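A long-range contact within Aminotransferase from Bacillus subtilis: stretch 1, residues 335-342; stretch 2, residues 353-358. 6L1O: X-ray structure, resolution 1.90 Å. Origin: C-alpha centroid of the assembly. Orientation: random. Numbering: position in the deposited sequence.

Stretch 1, residues 335-342: ETSHQFSD
Stretch 2 (353-358) TPGEIF

The contact is organised around the carboxylate of E356, which reaches the first turn of the helix beginning at S337. Its OE2 accepts two hydrogen bonds there: S337 OG donates to E356 OE2 at 2.6 Å, and the backbone H338 N donates to the same E356 OE2 at 3.0 Å with an N-H...O angle of 155°. S337 N also lies 3.1 Å from E356 OE2. The first amides of a helix lack backbone acceptors within the helix, and E356 OE2 serves as one for H338 N. The S337 hydroxyl is used twice, since E356 N donates to S337 OG at 3.1 Å and 156°. Side chain and main chain of E356 thus both engage S337, closing a compact ring of two hydrogen bonds. To make this reach, E356 directs its CA-to-CB bond toward the helix and adopts chi1 p (61°), chi2 t (-160°) and chi3 -81°; S337, also pointing toward its partner, is p (64°).

The helical stretch, 337-342, has phi/psi near -66/-40 and the i to i+4 bonds F340 N to T336 O (3.2 Å), S341 N to S337 O (2.8 Å) and D342 N to H338 O (3.0 Å). T336, extended at -131/165 with chi1 p (72°), occupies the N-cap position, where T336 OG1 accepts a weak capping bond from Q339 N at 3.4 Å. T336 CB approaches E356 OE2 to 3.3 Å. In the other stretch, T353 (-91/124) and P354 (-70/135) form a short strand segment. The chain then turns into a 3-10 segment from G355 to F358, with phi -61 to -89 and psi -27 to -3, supported by I357 N to P354 O (3.1 Å) and F358 N to G355 O (3.0 Å).

The backbones come nearest at S337 and P354, whose CA atoms are 4.9 Å apart. P354, with a C-gamma endo pucker, points toward the helix and packs against residues one turn apart: P354 CB is 3.5 Å from S337 OG and 3.3 Å from S341 OG, the latter with chi1 p (63°). The proline also covers one face of the H338 ring. P354 CB sits 4.1 Å from the ring centroid, 17° off the normal, in a CH-pi interaction, while P354 CG approaches H338 CD2 to 3.5 Å. H338 has chi1 -96°, between wells, and chi2 116°. Its ring meets the second stretch further along as well, with H338 ND1 3.1 Å from E356 CG and H338 NE2 3.8 Å from I357 CG2. The two stretches together bury 322 Å².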

# COMPACT_ATOMS: atom_id res chain seq x y z
N GLU B 335 28.27 -25.54 -13.23
CA GLU B 335 27.96 -24.74 -14.42
C GLU B 335 27.13 -23.47 -14.12
O GLU B 335 27.40 -22.41 -14.69
CB GLU B 335 27.25 -25.61 -15.45
CG GLU B 335 28.20 -26.61 -16.16
CD GLU B 335 29.17 -25.94 -17.13
OE1 GLU B 335 29.11 -24.69 -17.33
OE2 GLU B 335 30.00 -26.67 -17.71
N THR B 336 26.13 -23.57 -13.25
CA THR B 336 25.31 -22.43 -12.89
C THR B 336 25.13 -22.24 -11.40
O THR B 336 25.32 -23.15 -10.64
CB THR B 336 23.90 -22.49 -13.48
OG1 THR B 336 23.15 -23.49 -12.77
CG2 THR B 336 23.93 -22.74 -14.99
N SER B 337 24.65 -21.05 -11.04
CA SER B 337 24.46 -20.68 -9.65
C SER B 337 23.37 -21.46 -9.00
O SER B 337 23.48 -21.78 -7.81
CB SER B 337 24.22 -19.15 -9.55
OG SER B 337 23.00 -18.80 -10.22
N HIS B 338 22.30 -21.77 -9.74
CA HIS B 338 21.17 -22.53 -9.18
C HIS B 338 21.62 -23.94 -8.79
O HIS B 338 21.15 -24.47 -7.81
CB HIS B 338 19.96 -22.61 -10.12
CG HIS B 338 18.89 -21.58 -9.87
ND1 HIS B 338 18.56 -20.61 -10.80
CD2 HIS B 338 18.09 -21.37 -8.80
CE1 HIS B 338 17.59 -19.84 -10.31
NE2 HIS B 338 17.30 -20.27 -9.10
N GLN B 339 22.53 -24.50 -9.57
CA GLN B 339 23.08 -25.84 -9.32
C GLN B 339 23.98 -25.83 -8.02
O GLN B 339 23.91 -26.73 -7.16
CB GLN B 339 23.91 -26.23 -10.55
CG GLN B 339 24.57 -27.55 -10.52
CD GLN B 339 25.32 -27.82 -11.81
OE1 GLN B 339 25.04 -27.17 -12.86
NE2 GLN B 339 26.28 -28.78 -11.77
N PHE B 340 24.81 -24.81 -7.91
CA PHE B 340 25.67 -24.63 -6.71
C PHE B 340 24.85 -24.33 -5.44
O PHE B 340 25.08 -24.99 -4.41
CB PHE B 340 26.66 -23.52 -6.94
CG PHE B 340 27.58 -23.27 -5.77
CD1 PHE B 340 28.40 -24.29 -5.30
CD2 PHE B 340 27.63 -22.03 -5.18
CE1 PHE B 340 29.24 -24.05 -4.23
CE2 PHE B 340 28.48 -21.78 -4.12
CZ PHE B 340 29.28 -22.80 -3.65
N SER B 341 23.89 -23.41 -5.52
CA SER B 341 23.03 -23.09 -4.36
C SER B 341 22.19 -24.28 -3.97
O SER B 341 22.00 -24.58 -2.81
CB SER B 341 22.20 -21.83 -4.56
OG SER B 341 21.26 -21.91 -5.63
N ASP B 342 21.71 -25.03 -4.93
CA ASP B 342 20.99 -26.29 -4.62
C ASP B 342 21.89 -27.35 -3.94
O ASP B 342 21.45 -28.02 -2.99
CB ASP B 342 20.35 -26.88 -5.88
CG ASP B 342 19.02 -26.21 -6.25
OD1 ASP B 342 18.38 -25.56 -5.40
OD2 ASP B 342 18.58 -26.34 -7.43
N THR B 353 21.81 -17.01 -2.09
CA THR B 353 20.94 -16.65 -3.18
C THR B 353 21.67 -16.90 -4.50
O THR B 353 22.72 -16.33 -4.71
CB THR B 353 20.53 -15.18 -3.14
OG1 THR B 353 20.22 -14.78 -1.82
CG2 THR B 353 19.28 -14.94 -4.05
N PRO B 354 21.08 -17.70 -5.39
CA PRO B 354 21.77 -17.91 -6.66
C PRO B 354 21.75 -16.66 -7.48
O PRO B 354 20.73 -15.97 -7.53
CB PRO B 354 20.98 -19.08 -7.32
CG PRO B 354 19.65 -19.05 -6.67
CD PRO B 354 19.79 -18.43 -5.32
N GLY B 355 22.90 -16.32 -8.06
CA GLY B 355 23.06 -15.06 -8.74
C GLY B 355 22.13 -14.88 -9.91
O GLY B 355 21.79 -13.78 -10.27
N GLU B 356 21.70 -15.96 -10.50
CA GLU B 356 20.82 -15.85 -11.67
C GLU B 356 19.42 -15.39 -11.36
O GLU B 356 18.71 -14.95 -12.24
CB GLU B 356 20.84 -17.11 -12.52
CG GLU B 356 20.40 -18.36 -11.85
CD GLU B 356 20.93 -19.58 -12.63
OE1 GLU B 356 20.30 -19.94 -13.67
OE2 GLU B 356 21.99 -20.13 -12.25
N ILE B 357 19.03 -15.35 -10.09
CA ILE B 357 17.76 -14.74 -9.84
C ILE B 357 17.80 -13.23 -10.09
O ILE B 357 16.75 -12.59 -10.29
CB ILE B 357 17.16 -15.05 -8.46
CG1 ILE B 357 17.81 -14.29 -7.39
CG2 ILE B 357 17.14 -16.54 -8.18
CD1 ILE B 357 16.94 -13.23 -6.83
N PHE B 358 19.01 -12.66 -10.12
CA PHE B 358 19.19 -11.25 -10.48
C PHE B 358 19.37 -11.01 -11.99
O PHE B 358 19.54 -9.87 -12.40
CB PHE B 358 20.40 -10.71 -9.71
CG PHE B 358 20.30 -10.91 -8.22
CD1 PHE B 358 19.55 -10.04 -7.45
CD2 PHE B 358 20.92 -11.99 -7.61
CE1 PHE B 358 19.42 -10.26 -6.10
CE2 PHE B 358 20.81 -12.20 -6.26
CZ PHE B 358 20.03 -11.34 -5.51